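Local coordinates for pyroglutamyl-peptidase I (Fervidobacterium islandicum, PDB 6LTQ), which probably removes the N-terminal pyroglutamyl residue from peptides by hydrolysis, as a cysteine peptidase of the pyroglutamyl-peptidase I family from a thermophilic, keratin-degrading bacterium, at residues 181-184 / 185-189; 190-193 / 194-197. All coordinates share one frame; numbering follows the deposited sequence.

Contact 1: 181-184 / 185-189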
loop_
_atom_site.group_PDB
_atom_site.type_symbol
_atom_site.label_atom_id
_atom_site.label_comp_id
_atom_site.label_asym_id
_atom_site.label_seq_id
_atom_site.Cartn_x
_atom_site.Cartn_y
_atom_site.Cartn_z
ATOM N N LEU D 181 10.004 3.828 -14.058
ATOM C CA LEU D 181 9.395 5.143 -13.994
ATOM C C LEU D 181 7.935 5.058 -13.556
ATOM O O LEU D 181 7.206 4.135 -13.966
ATOM C CB LEU D 181 9.448 5.841 -15.372
ATOM C CG LEU D 181 10.834 5.970 -15.984
ATOM C CD1 LEU D 181 10.681 6.294 -17.497
ATOM C CD2 LEU D 181 11.634 7.043 -15.252
ATOM N N PRO D 182 7.486 6.029 -12.759
ATOM C CA PRO D 182 6.062 6.103 -12.408
ATOM C C PRO D 182 5.194 6.318 -13.638
ATOM O O PRO D 182 5.658 6.768 -14.684
ATOM C CB PRO D 182 5.980 7.333 -11.478
ATOM C CG PRO D 182 7.381 7.495 -10.907
ATOM C CD PRO D 182 8.303 7.038 -12.049
ATOM N N PHE D 183 3.909 6.000 -13.488
ATOM C CA PHE D 183 2.906 6.514 -14.419
ATOM C C PHE D 183 3.030 8.029 -14.551
ATOM O O PHE D 183 3.358 8.734 -13.589
ATOM C CB PHE D 183 1.505 6.205 -13.910
ATOM C CG PHE D 183 0.980 4.863 -14.295
ATOM C CD1 PHE D 183 1.179 4.349 -15.570
ATOM C CD2 PHE D 183 0.236 4.141 -13.396
ATOM C CE1 PHE D 183 0.642 3.127 -15.925
ATOM C CE2 PHE D 183 -0.300 2.900 -13.746
ATOM C CZ PHE D 183 -0.095 2.403 -15.012
ATOM N N LEU D 184 2.755 8.540 -15.753
ATOM C CA LEU D 184 2.479 9.958 -15.900
ATOM C C LEU D 184 1.118 10.282 -15.286
ATOM O O LEU D 184 0.224 9.430 -15.256
ATOM C CB LEU D 184 2.476 10.375 -17.381
ATOM C CG LEU D 184 3.798 10.195 -18.138
ATOM C CD1 LEU D 184 3.575 10.451 -19.639
ATOM C CD2 LEU D 184 4.906 11.103 -17.608
ATOM N N PRO D 185 0.929 11.509 -14.804
ATOM C CA PRO D 185 -0.386 11.872 -14.245
ATOM C C PRO D 185 -1.534 11.616 -15.216
ATOM O O PRO D 185 -2.600 11.135 -14.796
ATOM C CB PRO D 185 -0.225 13.356 -13.912
ATOM C CG PRO D 185 1.255 13.535 -13.707
ATOM C CD PRO D 185 1.914 12.596 -14.695
ATOM N N GLU D 186 -1.330 11.846 -16.517
ATOM C CA GLU D 186 -2.422 11.597 -17.462
ATOM C C GLU D 186 -2.828 10.124 -17.511
ATOM O O GLU D 186 -3.993 9.810 -17.799
ATOM C CB GLU D 186 -2.028 12.084 -18.851
ATOM C CG GLU D 186 -0.858 11.336 -19.429
ATOM C CD GLU D 186 -0.210 12.092 -20.560
ATOM O OE1 GLU D 186 -0.523 11.778 -21.732
ATOM O OE2 GLU D 186 0.600 13.003 -20.272
ATOM N N GLN D 187 -1.898 9.205 -17.216
ATOM C CA GLN D 187 -2.237 7.782 -17.201
ATOM C C GLN D 187 -3.053 7.403 -15.973
ATOM O O GLN D 187 -3.814 6.429 -16.016
ATOM C CB GLN D 187 -0.972 6.913 -17.240
ATOM C CG GLN D 187 -0.125 7.118 -18.502
ATOM C CD GLN D 187 1.159 6.307 -18.494
ATOM O OE1 GLN D 187 2.162 6.726 -17.916
ATOM N NE2 GLN D 187 1.134 5.133 -19.149
ATOM N N VAL D 188 -2.870 8.112 -14.858
ATOM C CA VAL D 188 -3.687 7.810 -13.683
ATOM C C VAL D 188 -5.032 8.503 -13.795
ATOM O O VAL D 188 -6.047 7.984 -13.315
ATOM C CB VAL D 188 -2.952 8.202 -12.390
ATOM C CG1 VAL D 188 -3.867 8.059 -11.142
ATOM C CG2 VAL D 188 -1.687 7.339 -12.224
ATOM N N ALA D 189 -5.067 9.664 -14.444
ATOM C CA ALA D 189 -6.312 10.423 -14.529
ATOM C C ALA D 189 -7.430 9.651 -15.237
ATOM O O ALA D 189 -8.608 9.944 -15.003
ATOM C CB ALA D 189 -6.038 11.757 -15.214
#
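Leu184 and Gln187 bond to each other in both directions where the chain turns into the helix 185-189. Leu184 N donates to Gln187 OE1 at 2.9 Å, a nearly straight bond of 163°. In return Gln187 N donates to Leu184 O, also at 2.9 Å, from above the carbonyl plane. Val188 N adds a weak bond to the same oxygen, so the carbonyl of the N-cap residue takes two amide hydrogens. This is capping of a helix N-terminus. Gln187, three residues after the N-cap, supplies one half of a capping box; leucine cannot supply the other from its side chain. The NE2 of Gln187 is held from outside by Gln83 and Glu28, which fixes the turn of the amide.

Apolar packing joins Phe183 CB to Val188 CG2 at 3.8 Å. With CG1 anti to the backbone N (chi1 173°), CG2 is the methyl turned to Phe183. Pro185 and Val188 also pack on Pro144 of the second subunit.

Two side-chain oxygens are van der Waals neighbours of carbon. Gln187 OE1 lies at the edge of the Phe183 ring, 3.5 Å from CD1, with amide and ring planes 77° apart. Glu186 OE2 lies alongside Leu184 CD1 at 4.0 Å.

The turn follows strand 175-181. Phe183 touches Gln83 of strand 77-83, while Leu184 packs on Pro32 of helix 32-40 and on Leu203 and Gln206 of helix 203-215.

Contact 2: 190-193 / 194-197; sequences TKEG and KLEK
Glu196 CG sits between its own backbone N and carbonyl carbon (chi1 72°), and this brings it to 3.1 Å from Gly193 O. Leu195 turns the other way at its first torsion, with CG beside the backbone N. Its CB packs against Lys191 CB at 3.6 Å, and the two side chains cross at a slant. Lys191 CB also lies 3.4 Å from Leu195 O.

Two backbone bonds close the turn. Glu196 N donates to Gly193 O at 2.9 Å, nearly straight at 168°. Leu195 N makes a weak bond to Glu192 O. Gly193 has a positive phi, which glycine adopts more easily than other residues.

A water lies 2.6 Å from Lys191 O and 3.1 Å from Glu196 OE2. It is placed to bridge them, though it has more acceptors in reach than protons to give. The same OE2 forms a salt bridge with Lys139 of the second subunit, and Glu196 and Lys197 pack on Phe146 of that subunit. Were Glu196 an alanine, Lys139 of the second subunit would probably lose its carboxylate partner and the water one of its acceptors. The amine of Lys191 leads away from the turn, to a salt bridge with Glu28 and a hydrogen bond with the carbonyl of Gln187.

The arrangement is a short 3-10 turn with i to i+3 bonds, set at the surface in the loop between helices 185-189 and 203-215.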
loop_
_atom_site.group_PDB
_atom_site.type_symbol
_atom_site.label_atom_id
_atom_site.label_comp_id
_atom_site.label_asym_id
_atom_site.label_seq_id
_atom_site.Cartn_x
_atom_site.Cartn_y
_atom_site.Cartn_z
ATOM N N THR D 190 -7.094 8.664 -16.070
ATOM C CA THR D 190 -8.075 7.852 -16.796
ATOM C C THR D 190 -8.522 6.591 -16.056
ATOM O O THR D 190 -9.360 5.849 -16.580
ATOM C CB THR D 190 -7.523 7.463 -18.169
ATOM O OG1 THR D 190 -6.384 6.612 -18.003
ATOM C CG2 THR D 190 -7.106 8.706 -18.930
ATOM N N LYS D 191 -7.981 6.317 -14.871
ATOM C CA LYS D 191 -8.196 5.040 -14.184
ATOM C C LYS D 191 -9.518 5.029 -13.409
ATOM O O LYS D 191 -9.981 6.056 -12.908
ATOM C CB LYS D 191 -7.026 4.744 -13.244
ATOM C CG LYS D 191 -5.690 4.614 -13.956
ATOM C CD LYS D 191 -5.536 3.316 -14.712
ATOM C CE LYS D 191 -4.181 3.152 -15.437
ATOM N NZ LYS D 191 -4.096 3.946 -16.690
ATOM N N GLU D 192 -10.054 3.829 -13.239
ATOM C CA GLU D 192 -11.372 3.449 -12.765
ATOM C C GLU D 192 -11.255 3.112 -11.303
ATOM O O GLU D 192 -10.214 2.621 -10.901
ATOM C CB GLU D 192 -11.611 2.139 -13.471
ATOM C CG GLU D 192 -10.199 1.628 -13.595
ATOM C CD GLU D 192 -9.933 0.441 -14.391
ATOM O OE1 GLU D 192 -8.842 0.334 -15.050
ATOM O OE2 GLU D 192 -10.773 -0.531 -14.382
ATOM N N GLY D 193 -12.273 3.378 -10.506
ATOM C CA GLY D 193 -12.219 2.745 -9.198
ATOM C C GLY D 193 -10.979 3.109 -8.408
ATOM O O GLY D 193 -10.355 4.136 -8.618
ATOM N N LYS D 194 -10.553 2.164 -7.595
ATOM C CA LYS D 194 -9.411 2.323 -6.717
ATOM C C LYS D 194 -8.119 2.728 -7.454
ATOM O O LYS D 194 -7.227 3.357 -6.860
ATOM C CB LYS D 194 -9.177 0.932 -6.167
ATOM C CG LYS D 194 -10.212 0.036 -5.431
ATOM C CD LYS D 194 -10.882 0.242 -4.087
ATOM C CE LYS D 194 -12.377 0.487 -3.757
ATOM N NZ LYS D 194 -12.095 0.688 -2.138
ATOM N N LEU D 195 -7.998 2.389 -8.741
ATOM C CA LEU D 195 -6.807 2.767 -9.490
ATOM C C LEU D 195 -6.704 4.266 -9.727
ATOM O O LEU D 195 -5.618 4.728 -10.095
ATOM C CB LEU D 195 -6.747 2.037 -10.835
ATOM C CG LEU D 195 -6.660 0.506 -10.769
ATOM C CD1 LEU D 195 -6.313 -0.052 -12.127
ATOM C CD2 LEU D 195 -5.665 0.028 -9.724
ATOM N N GLU D 196 -7.780 5.039 -9.517
ATOM C CA GLU D 196 -7.676 6.492 -9.616
ATOM C C GLU D 196 -6.725 7.072 -8.577
ATOM O O GLU D 196 -6.338 8.248 -8.692
ATOM C CB GLU D 196 -9.076 7.122 -9.463
ATOM C CG GLU D 196 -9.639 7.050 -8.037
ATOM C CD GLU D 196 -11.107 7.478 -7.933
ATOM O OE1 GLU D 196 -11.768 7.112 -6.930
ATOM O OE2 GLU D 196 -11.594 8.187 -8.834
ATOM N N LYS D 197 -6.337 6.274 -7.575
ATOM C CA LYS D 197 -5.482 6.700 -6.475
ATOM C C LYS D 197 -4.026 6.282 -6.648
ATOM O O LYS D 197 -3.249 6.395 -5.701
ATOM C CB LYS D 197 -6.014 6.143 -5.152
ATOM C CG LYS D 197 -7.439 6.550 -4.850
ATOM C CD LYS D 197 -7.897 5.993 -3.517
ATOM C CE LYS D 197 -9.063 6.795 -2.961
ATOM N NZ LYS D 197 -9.477 6.300 -1.614
HETATM O O HOH W 1 -12.024 7.215 -11.769
#

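Contact 1 closes just before contact 2 opens, and their centres are 11 Å apart. They also touch directly. Val188 CG1 packs 3.5 Å from Glu196 O and 3.9 Å from Leu195 O, and Phe183 CZ comes within 4.2 Å of Lys191 CE. The amine of Lys191 ties them further, through a cation-pi contact with Phe183. Glu28 is a common outside partner of the two contacts. Contact 1 is buried and contact 2 lies at the surface, yet both reach the second subunit. A glycerol, probably from crystallisation, is bound at Lys194 N in contact 2.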